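Local coordinates for hydrogenase maturation factor (Thermoanaerobacter tengcongensis, PDB 3VTI), which accepts a carbamoyl group on a thiol from HypF and dehydrates it in an ATP-dependent step to a nitrile for [NiFe]-hydrogenase maturation, at the interface of chains A and B. Sequence-based numbering; all coordinates share one arbitrary frame. Chains: chain A/B, Hydrogenase maturation factor.

The interface of chains A and B. Residues chain A 7, 11; chain B 83, 86-87, 90.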
loop_
_atom_site.group_PDB
_atom_site.type_symbol
_atom_site.label_atom_id
_atom_site.label_comp_id
_atom_site.label_asym_id
_atom_site.label_seq_id
_atom_site.Cartn_x
_atom_site.Cartn_y
_atom_site.Cartn_z
ATOM N N VAL A 7 14.489 -4.715 12.815
ATOM C CA VAL A 7 14.277 -3.375 13.379
ATOM C C VAL A 7 12.972 -3.351 14.186
ATOM O O VAL A 7 12.917 -2.793 15.282
ATOM C CB VAL A 7 14.241 -2.285 12.268
ATOM C CG1 VAL A 7 14.068 -0.900 12.867
ATOM C CG2 VAL A 7 15.503 -2.335 11.411
ATOM N N ALA A 11 12.596 -2.732 18.562
ATOM C CA ALA A 11 11.902 -1.577 19.134
ATOM C C ALA A 11 10.621 -1.930 19.882
ATOM O O ALA A 11 10.305 -1.317 20.907
ATOM C CB ALA A 11 11.622 -0.558 18.073
ATOM N N VAL B 83 16.710 2.577 5.761
ATOM C CA VAL B 83 16.568 1.887 7.036
ATOM C C VAL B 83 16.746 2.844 8.228
ATOM O O VAL B 83 16.118 2.668 9.276
ATOM C CB VAL B 83 17.532 0.659 7.107
ATOM C CG1 VAL B 83 19.007 1.080 6.912
ATOM C CG2 VAL B 83 17.343 -0.136 8.398
ATOM N N LEU B 86 13.616 4.428 8.932
ATOM C CA LEU B 86 12.704 3.478 9.575
ATOM C C LEU B 86 12.981 3.304 11.076
ATOM O O LEU B 86 12.047 3.263 11.869
ATOM C CB LEU B 86 12.713 2.127 8.842
ATOM C CG LEU B 86 11.906 0.940 9.397
ATOM C CD1 LEU B 86 10.393 1.140 9.307
ATOM C CD2 LEU B 86 12.308 -0.346 8.687
ATOM N N LYS B 87 14.252 3.210 11.460
ATOM C CA LYS B 87 14.622 3.126 12.874
ATOM C C LYS B 87 14.041 4.300 13.663
ATOM O O LYS B 87 13.473 4.120 14.739
ATOM C CB LYS B 87 16.143 3.081 13.044
ATOM C CG LYS B 87 16.786 1.756 12.672
ATOM C CD LYS B 87 18.304 1.829 12.785
ATOM C CE LYS B 87 18.958 0.608 12.152
ATOM N NZ LYS B 87 20.444 0.712 12.101
ATOM N N VAL B 90 10.227 3.977 14.043
ATOM C CA VAL B 90 9.943 2.912 14.993
ATOM C C VAL B 90 10.283 3.323 16.433
ATOM O O VAL B 90 9.550 2.992 17.365
ATOM C CB VAL B 90 10.663 1.609 14.575
ATOM C CG1 VAL B 90 10.531 0.567 15.632
ATOM C CG2 VAL B 90 10.057 1.074 13.288
#
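A:Val7 sets its two methyl groups against one face of the chain B helix 83-100, where B:Val83, B:Leu86, B:Lys87 and B:Val90 line up at the helical spacing of three and four residues. This is a small helix-to-helix contact, made by the short first helix of this truncated construct, 4-11, of one HypE copy on its neighbour. HypE belongs to the AIR synthase-related (PurM-like) family, whose members commonly pair through their N-terminal domains, and the two-fold interface seen here is probably that dimer; an equivalent patch forms with the chains exchanged.

The contact is apolar, with no polar atom of one chain close enough to bond one of the other. A:Val7 is its centre, giving up 78 Å² of its surface. Its CG1 methyl, anti to the backbone N (chi1 -178°), is directed at the base of B:Lys87, with the lysine CG to one side of it at 3.8 Å. The same methyl is 4.1 Å from B:Lys87 CA, touching the helix backbone as well as the side chain. The two side chains meet at about a right angle, the lysine running across the valine and touching it through CG. Beyond CG the B:Lys87 chain is extended, and its amino group leads away from A:Val7.

The other branch of A:Val7 serves the start of the chain B helix. CG2, which lies beside the backbone N, comes tip to tip with the CG2 methyl of B:Val83 at 4.2 Å, a light contact between obliquely inclined side chains. B:Leu86 borders the valine more loosely, its CG 4.5 Å from A:Val7 CG1.

One turn further along each helix, B:Val90 turns its CG1 branch toward the A:Ala11 methyl and the end of helix 4-11. The modelled separation there is too short to be trusted. B:Val90 CG1 also approaches the backbone carbonyl oxygen O of A:Val7 at 4.1 Å.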